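Local coordinates for protein tRNA (guanosine(18)-2'-O)-methyltransferase (Aquifex aeolicus, PDB 1ZJR) that catalyses the S-adenosyl-L-methionine-dependent 2'-O-methylation of guanosine 18 in a subset of tRNA species, working as a homodimer of the SPOUT class, at residues Arg14-Leu19 with Glu187-Leu192; Phe98-Thr103 with Val122-Asn127; Val110-Val115 with Ile144-Tyr149. All blocks are in the same frame, centred on the assembly; numbering follows the deposited sequence.

Interaction 1: Arg14-Leu19 with Glu187-Leu192; sequences RLREVL and EIQKIL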
# COMPACT_ATOMS: atom_id res chain seq x y z
N ARG A 14 -10.94 -2.78 -18.78
CA ARG A 14 -10.32 -1.73 -17.98
C ARG A 14 -9.48 -2.35 -16.87
O ARG A 14 -8.41 -1.85 -16.54
CB ARG A 14 -11.41 -0.83 -17.40
CG ARG A 14 -10.91 0.52 -16.91
CD ARG A 14 -12.05 1.53 -16.90
NE ARG A 14 -12.64 1.64 -18.23
CZ ARG A 14 -13.66 2.43 -18.54
NH1 ARG A 14 -14.22 3.19 -17.60
NH2 ARG A 14 -14.13 2.47 -19.78
N LEU A 15 -9.96 -3.45 -16.31
CA LEU A 15 -9.26 -4.15 -15.24
C LEU A 15 -7.92 -4.63 -15.79
O LEU A 15 -6.90 -4.56 -15.12
CB LEU A 15 -10.08 -5.34 -14.76
CG LEU A 15 -9.90 -5.87 -13.32
CD1 LEU A 15 -10.44 -7.29 -13.24
CD2 LEU A 15 -8.43 -5.85 -12.92
N ARG A 16 -7.94 -5.13 -17.02
CA ARG A 16 -6.73 -5.63 -17.65
C ARG A 16 -5.69 -4.51 -17.80
O ARG A 16 -4.52 -4.70 -17.49
CB ARG A 16 -7.06 -6.22 -19.02
CG ARG A 16 -5.91 -6.96 -19.64
CD ARG A 16 -6.29 -7.63 -20.94
NE ARG A 16 -5.17 -8.43 -21.43
CZ ARG A 16 -4.85 -9.64 -20.98
NH1 ARG A 16 -5.58 -10.22 -20.04
NH2 ARG A 16 -3.79 -10.26 -21.46
N GLU A 17 -6.13 -3.35 -18.27
CA GLU A 17 -5.24 -2.21 -18.44
C GLU A 17 -4.64 -1.83 -17.08
O GLU A 17 -3.46 -1.51 -16.97
CB GLU A 17 -6.01 -1.02 -19.01
CG GLU A 17 -6.58 -1.29 -20.39
CD GLU A 17 -7.58 -0.23 -20.82
OE1 GLU A 17 -7.97 -0.24 -22.01
OE2 GLU A 17 -7.98 0.59 -19.97
N VAL A 18 -5.47 -1.88 -16.05
CA VAL A 18 -5.02 -1.56 -14.70
C VAL A 18 -4.00 -2.59 -14.24
O VAL A 18 -2.95 -2.24 -13.70
CB VAL A 18 -6.22 -1.51 -13.72
CG1 VAL A 18 -5.72 -1.43 -12.28
CG2 VAL A 18 -7.09 -0.30 -14.03
N LEU A 19 -4.30 -3.87 -14.45
CA LEU A 19 -3.37 -4.91 -14.03
C LEU A 19 -2.03 -4.81 -14.77
O LEU A 19 -0.99 -5.16 -14.22
CB LEU A 19 -4.00 -6.30 -14.25
CG LEU A 19 -5.15 -6.64 -13.30
CD1 LEU A 19 -5.75 -8.00 -13.66
CD2 LEU A 19 -4.63 -6.65 -11.86
N GLU A 187 -0.44 -14.54 -14.49
CA GLU A 187 -0.91 -13.88 -13.28
C GLU A 187 -2.06 -12.92 -13.56
O GLU A 187 -3.02 -12.82 -12.79
CB GLU A 187 0.28 -13.16 -12.63
CG GLU A 187 1.30 -14.14 -12.05
CD GLU A 187 2.71 -13.57 -11.94
OE1 GLU A 187 2.87 -12.34 -12.05
OE2 GLU A 187 3.65 -14.36 -11.73
N ILE A 188 -1.97 -12.20 -14.68
CA ILE A 188 -3.02 -11.28 -15.07
C ILE A 188 -4.30 -12.05 -15.35
O ILE A 188 -5.38 -11.69 -14.88
CB ILE A 188 -2.61 -10.48 -16.33
CG1 ILE A 188 -1.48 -9.51 -15.99
CG2 ILE A 188 -3.81 -9.74 -16.90
CD1 ILE A 188 -0.98 -8.69 -17.18
N GLN A 189 -4.20 -13.13 -16.12
CA GLN A 189 -5.39 -13.91 -16.42
C GLN A 189 -5.99 -14.53 -15.17
O GLN A 189 -7.21 -14.61 -15.03
CB GLN A 189 -5.09 -15.01 -17.45
CG GLN A 189 -5.15 -14.52 -18.88
CD GLN A 189 -5.01 -15.64 -19.89
OE1 GLN A 189 -5.75 -16.63 -19.84
NE2 GLN A 189 -4.07 -15.50 -20.81
N LYS A 190 -5.13 -14.95 -14.24
CA LYS A 190 -5.62 -15.56 -13.01
C LYS A 190 -6.44 -14.54 -12.21
O LYS A 190 -7.52 -14.84 -11.70
CB LYS A 190 -4.46 -16.06 -12.15
CG LYS A 190 -4.91 -16.78 -10.88
CD LYS A 190 -3.74 -17.09 -9.94
CE LYS A 190 -3.16 -15.82 -9.33
NZ LYS A 190 -4.15 -15.05 -8.53
N ILE A 191 -5.91 -13.32 -12.10
CA ILE A 191 -6.61 -12.28 -11.37
C ILE A 191 -7.90 -11.87 -12.07
O ILE A 191 -8.93 -11.70 -11.42
CB ILE A 191 -5.70 -11.05 -11.17
CG1 ILE A 191 -4.47 -11.46 -10.35
CG2 ILE A 191 -6.49 -9.93 -10.47
CD1 ILE A 191 -3.43 -10.36 -10.19
N LEU A 192 -7.86 -11.73 -13.39
CA LEU A 192 -9.06 -11.36 -14.14
C LEU A 192 -10.18 -12.36 -13.86
O LEU A 192 -11.32 -11.99 -13.55
CB LEU A 192 -8.78 -11.34 -15.65
CG LEU A 192 -8.05 -10.13 -16.23
CD1 LEU A 192 -7.78 -10.35 -17.72
CD2 LEU A 192 -8.91 -8.88 -16.03
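Leu15, Arg16 and Leu19 pack against Ile188, Ile191 and Leu192 where the N-terminal helix 7-19 meets the C-terminal helix 185-200. The pair forms a two-helix module built from the two ends of the chain; the short axes approach to 10.4 Å and their directions differ by 139°, closer to antiparallel than to perpendicular. Contact is made almost wholly by side chains, with 386 Å² buried in total.

Leu192 can be followed outward. From CB, CG stands beside its own backbone N (chi1 -79°) and meets Leu19 CD1 at the limit of contact. The two methyls then part. CD2 goes to Leu15, lying 3.6 Å from Leu15 CD1 and also touching Leu15 CB, as the two leucines slide past each other in opposite directions; the same methyl is 4.0 Å from Leu19 CD1. Leu192 CD1 meets the edge of the Arg16 guanidinium, in its plane, at 3.2 Å from Arg16 NH1. An alanine in place of Leu192 would probably open a gap beside Leu15 and Leu19 and take from Arg16 NH1 its in-plane methyl neighbour, leaving that of Ile188.

The Arg16 chain is extended from CG to NE and crosses Leu192 and Ile188 at about a right angle. Its charge is met outside the two segments, by a salt bridge from NH2 to Glu185, which also accepts a hydrogen bond from Gln189 NE2.

Leu19 is the most extensively covered residue of the contact. Its CD1 reaches Ile191 CG2 at 3.8 Å and lies 3.9 Å from Ile188 O, while Leu19 CD2 stands 4.0 Å from the same Ile191 CG2, so both methyls of Leu19 touch a single isoleucine methyl.

Interaction 2: Phe98-Thr103 with Val122-Asn127; sequences FQIVAT and VLVVGN. With GOL (glycerol), chain C.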
# COMPACT_ATOMS: atom_id res chain seq x y z
N PHE A 98 12.67 -7.90 0.18
CA PHE A 98 11.97 -6.62 0.22
C PHE A 98 12.54 -5.72 1.30
O PHE A 98 12.81 -6.17 2.41
CB PHE A 98 10.48 -6.84 0.52
CG PHE A 98 9.69 -7.36 -0.64
CD1 PHE A 98 8.76 -6.55 -1.29
CD2 PHE A 98 9.83 -8.68 -1.07
CE1 PHE A 98 7.98 -7.03 -2.34
CE2 PHE A 98 9.06 -9.18 -2.12
CZ PHE A 98 8.13 -8.35 -2.76
N GLN A 99 12.75 -4.45 0.98
CA GLN A 99 13.24 -3.51 1.99
C GLN A 99 12.01 -3.03 2.74
O GLN A 99 10.98 -2.73 2.12
CB GLN A 99 13.96 -2.32 1.35
CG GLN A 99 13.08 -1.39 0.53
CD GLN A 99 13.80 -0.11 0.11
OE1 GLN A 99 13.32 0.63 -0.75
NE2 GLN A 99 14.96 0.15 0.70
N ILE A 100 12.10 -2.98 4.06
CA ILE A 100 10.99 -2.53 4.88
C ILE A 100 11.20 -1.06 5.23
O ILE A 100 12.15 -0.71 5.93
CB ILE A 100 10.90 -3.35 6.18
CG1 ILE A 100 10.94 -4.85 5.85
CG2 ILE A 100 9.61 -3.00 6.93
CD1 ILE A 100 9.84 -5.32 4.91
N VAL A 101 10.32 -0.21 4.71
CA VAL A 101 10.38 1.24 4.91
C VAL A 101 9.24 1.65 5.84
O VAL A 101 8.06 1.52 5.49
CB VAL A 101 10.24 1.96 3.55
CG1 VAL A 101 10.33 3.47 3.72
CG2 VAL A 101 11.34 1.46 2.60
N ALA A 102 9.58 2.16 7.01
CA ALA A 102 8.55 2.54 7.98
C ALA A 102 8.57 3.99 8.41
O ALA A 102 9.62 4.58 8.65
CB ALA A 102 8.66 1.64 9.20
N THR A 103 7.38 4.58 8.52
CA THR A 103 7.26 5.96 8.97
C THR A 103 7.49 5.92 10.48
O THR A 103 6.74 5.28 11.21
CB THR A 103 5.85 6.51 8.72
OG1 THR A 103 4.89 5.65 9.35
CG2 THR A 103 5.57 6.59 7.22
N VAL A 122 8.23 -2.65 0.90
CA VAL A 122 7.00 -2.73 1.67
C VAL A 122 6.98 -1.41 2.46
O VAL A 122 7.84 -1.19 3.31
CB VAL A 122 6.98 -3.89 2.69
CG1 VAL A 122 5.72 -3.79 3.55
CG2 VAL A 122 6.99 -5.25 1.98
N LEU A 123 6.03 -0.53 2.14
CA LEU A 123 5.91 0.74 2.86
C LEU A 123 4.95 0.53 4.03
O LEU A 123 3.80 0.16 3.83
CB LEU A 123 5.33 1.82 1.94
CG LEU A 123 4.92 3.11 2.67
CD1 LEU A 123 6.17 3.78 3.24
CD2 LEU A 123 4.20 4.05 1.71
N VAL A 124 5.43 0.77 5.25
CA VAL A 124 4.58 0.60 6.43
C VAL A 124 4.20 1.96 7.00
O VAL A 124 5.08 2.77 7.32
CB VAL A 124 5.30 -0.22 7.54
CG1 VAL A 124 4.30 -0.61 8.62
CG2 VAL A 124 5.95 -1.46 6.94
N VAL A 125 2.90 2.20 7.13
CA VAL A 125 2.39 3.45 7.67
C VAL A 125 1.47 3.09 8.83
O VAL A 125 1.08 1.93 8.98
CB VAL A 125 1.57 4.24 6.61
CG1 VAL A 125 2.44 4.59 5.41
CG2 VAL A 125 0.37 3.41 6.17
N GLY A 126 1.10 4.07 9.65
CA GLY A 126 0.22 3.72 10.76
C GLY A 126 -0.16 4.87 11.66
O GLY A 126 0.30 5.99 11.47
N ASN A 127 -1.00 4.57 12.64
CA ASN A 127 -1.46 5.56 13.61
C ASN A 127 -0.99 5.29 15.03
O ASN A 127 -1.70 5.64 15.98
CB ASN A 127 -2.98 5.66 13.62
CG ASN A 127 -3.51 6.58 12.54
OD1 ASN A 127 -3.07 7.73 12.42
ND2 ASN A 127 -4.46 6.09 11.77
C1 GOL C . 2.28 7.99 8.55
O1 GOL C . 2.36 6.62 8.97
C2 GOL C . 2.03 8.85 9.83
O2 GOL C . 0.78 8.44 10.43
C3 GOL C . 1.93 10.34 9.45
O3 GOL C . 1.75 11.18 10.59
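Val101 and Thr103 meet Val122 and Val124 through a regular parallel pairing of strands 99-103 and 122-126, whose short axes are 4.8 Å apart and inclined by 22°.

Four backbone hydrogen bonds set the register. Val122 N donates to Gln99 O, Val101 N to Val122 O, Val124 N to Val101 O and Thr103 N to Val124 O. The shortest is Val124 N to Val101 O, 2.7 Å with an N-H...O angle of 177°; Thr103 N to Val124 O is the longest at 3.2 Å. CA-H...O contacts from Leu123 to Val101 O and from Ala102 to Val124 O supplement them.

Apolar contacts lie on both faces. On the Ile100, Ala102 and Val124 face, Ile100 lies side by side with Val122, CD1 coming 3.9 Å from Val122 CB, while Ile100 CG2 meets Val124 CG2. Helix 86-95 covers this face through Leu90 and Phe93. On the other face Val101 CG1 touches Leu123 CD1 at 4.2 Å, and helix 157-174 packs over Leu123 and Thr103.

Polar contacts to a bound glycerol gather at the carboxyl ends. Thr103 OG1, placed between its backbone N and carbonyl carbon (chi1 56°), is hydrogen-bonded to glycerol O1 at 2.7 Å, with either hydroxyl able to donate; Gly126 N donates to the same O1 at 2.9 Å. Glycerol O2 donates to Gly126 O.

Thr103 is predicted to bind S-adenosyl-L-methionine; the glycerol, probably from the crystallisation liquor, sits at the carboxyl edge of a parallel sheet, consistent with the cofactor pocket of the knotted SPOUT fold.

Interaction 3: Val110-Val115 with Ile144-Tyr149; sequences VNFREV and IVIPMY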
# COMPACT_ATOMS: atom_id res chain seq x y z
N VAL A 110 15.16 9.46 8.37
CA VAL A 110 15.62 10.22 7.22
C VAL A 110 14.46 10.75 6.39
O VAL A 110 13.34 10.26 6.49
CB VAL A 110 16.51 9.35 6.30
CG1 VAL A 110 17.66 8.76 7.10
CG2 VAL A 110 15.68 8.24 5.66
N ASN A 111 14.75 11.78 5.59
CA ASN A 111 13.76 12.39 4.71
C ASN A 111 13.26 11.28 3.79
O ASN A 111 14.06 10.55 3.20
CB ASN A 111 14.43 13.52 3.92
CG ASN A 111 13.48 14.26 3.01
OD1 ASN A 111 12.92 13.69 2.08
ND2 ASN A 111 13.30 15.56 3.25
N PHE A 112 11.93 11.15 3.67
CA PHE A 112 11.34 10.09 2.85
C PHE A 112 11.80 10.05 1.39
O PHE A 112 11.66 9.02 0.72
CB PHE A 112 9.81 10.18 2.90
CG PHE A 112 9.23 11.27 2.04
CD1 PHE A 112 8.56 10.96 0.86
CD2 PHE A 112 9.35 12.61 2.41
CE1 PHE A 112 8.02 11.97 0.06
CE2 PHE A 112 8.81 13.62 1.61
CZ PHE A 112 8.15 13.30 0.44
N ARG A 113 12.35 11.14 0.88
CA ARG A 113 12.81 11.15 -0.51
C ARG A 113 14.19 10.52 -0.70
O ARG A 113 14.67 10.38 -1.83
CB ARG A 113 12.81 12.58 -1.07
CG ARG A 113 11.44 13.25 -1.08
CD ARG A 113 11.41 14.50 -1.95
NE ARG A 113 10.09 15.14 -1.95
CZ ARG A 113 9.72 16.09 -1.10
NH1 ARG A 113 10.56 16.52 -0.17
NH2 ARG A 113 8.49 16.59 -1.17
N GLU A 114 14.83 10.13 0.40
CA GLU A 114 16.16 9.53 0.32
C GLU A 114 16.11 8.03 0.06
O GLU A 114 17.13 7.40 -0.23
CB GLU A 114 16.94 9.83 1.61
CG GLU A 114 17.22 11.31 1.80
CD GLU A 114 18.03 11.63 3.04
OE1 GLU A 114 18.24 12.83 3.32
OE2 GLU A 114 18.46 10.68 3.74
N VAL A 115 14.92 7.45 0.15
CA VAL A 115 14.73 6.03 -0.08
C VAL A 115 14.55 5.73 -1.56
O VAL A 115 14.01 6.55 -2.31
CB VAL A 115 13.49 5.52 0.69
CG1 VAL A 115 13.14 4.10 0.26
CG2 VAL A 115 13.76 5.56 2.18
N ILE A 144 11.59 6.54 8.02
CA ILE A 144 11.37 7.81 7.35
C ILE A 144 10.41 8.80 7.98
O ILE A 144 9.52 8.44 8.75
CB ILE A 144 10.87 7.58 5.90
CG1 ILE A 144 9.56 6.78 5.94
CG2 ILE A 144 11.93 6.86 5.09
CD1 ILE A 144 8.84 6.68 4.60
N VAL A 145 10.60 10.07 7.64
CA VAL A 145 9.74 11.14 8.10
C VAL A 145 9.52 12.07 6.93
O VAL A 145 10.30 12.07 5.97
CB VAL A 145 10.37 11.98 9.25
CG1 VAL A 145 10.37 11.19 10.53
CG2 VAL A 145 11.77 12.41 8.87
N ILE A 146 8.44 12.85 7.00
CA ILE A 146 8.12 13.83 5.98
C ILE A 146 8.45 15.18 6.63
O ILE A 146 8.03 15.43 7.76
CB ILE A 146 6.62 13.78 5.61
CG1 ILE A 146 6.29 12.42 4.96
CG2 ILE A 146 6.28 14.92 4.66
CD1 ILE A 146 4.80 12.22 4.68
N PRO A 147 9.21 16.04 5.94
CA PRO A 147 9.55 17.34 6.53
C PRO A 147 8.34 18.19 6.91
O PRO A 147 7.39 18.31 6.14
CB PRO A 147 10.42 17.99 5.44
CG PRO A 147 9.91 17.38 4.18
CD PRO A 147 9.72 15.93 4.57
N MET A 148 8.40 18.79 8.10
CA MET A 148 7.32 19.62 8.63
C MET A 148 7.88 20.99 8.98
O MET A 148 9.01 21.10 9.47
CB MET A 148 6.74 19.00 9.90
CG MET A 148 6.42 17.53 9.82
SD MET A 148 4.93 17.22 8.88
CE MET A 148 4.84 15.47 8.94
N TYR A 149 7.10 22.04 8.75
CA TYR A 149 7.54 23.39 9.05
C TYR A 149 6.57 24.19 9.93
O TYR A 149 6.77 25.38 10.14
CB TYR A 149 7.78 24.15 7.75
CG TYR A 149 8.76 23.49 6.81
CD1 TYR A 149 8.36 22.48 5.94
CD2 TYR A 149 10.11 23.86 6.81
CE1 TYR A 149 9.26 21.86 5.08
CE2 TYR A 149 11.02 23.25 5.95
CZ TYR A 149 10.59 22.25 5.09
OH TYR A 149 11.49 21.65 4.24
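Phe112 and Ile144 make the tightly packed half of this contact, beside a short parallel pairing of Val110 with Ile144 and Asn111 with Val145. Val145 N donates to Val110 O, and Phe112 N to Val145 O, each at 3.0 Å; the second bond is the more bent, 142° at the hydrogen. Ile144 CG2 is wedged against Val115 CG2 at 3.7 Å and also meets Val110 CG2, while its CD1 reaches Phe112 CB. The phenyl CG sits between its own backbone N and carbonyl carbon (chi1 77°); with CG there, ring atom CD2 touches CG1 of Ile146, a residue predicted to bind S-adenosyl-L-methionine, and Pro147 CD lies in the ring plane at its edge, 3.9 Å from Phe112 CE2.

The outer side is looser. Arg113 is exposed, its guanidinium lying with one face over Phe112 CZ, and Arg113 NH1 comes no nearer than 4.5 Å to Pro147 CG. Asn111 ND2 brushes Pro147 CD at 3.8 Å, while Asn111 OD1 accepts from Arg113 N at 2.9 Å in an Asx turn.

Strand 110-111 is one of the two outermost strands of the sheet within this chain. Its neighbour 142-145 is flanked on its other side by strand 99-103, where Ile144 and Val115 both touch Val101, and helix 157-174 covers Phe112, Ile144 and Ile146 through Ile163, Ile164 and Ala160.

Overall arrangement
Interactions 2 and 3 belong to one parallel sheet and touch directly: Ala102 O and Ile144 N are 2.8 Å apart, a probable hydrogen bond between strands 99-103 and 142-145, and Val101 CG1 packs on Ile144 CD1 at 3.6 Å. Their segments alternate along the chain. Each holds a residue predicted to bind S-adenosyl-L-methionine, Thr103 and Ile146, whose side chains are about 6 Å apart; that of Ile146 lies about 4 Å from that of Leu155, whose carbonyl also binds the glycerol of interaction 2. Interaction 1 stands apart, its centre about 26 Å from that of interaction 2 and 34 Å from that of interaction 3, and its chain-end helices enclose both in sequence.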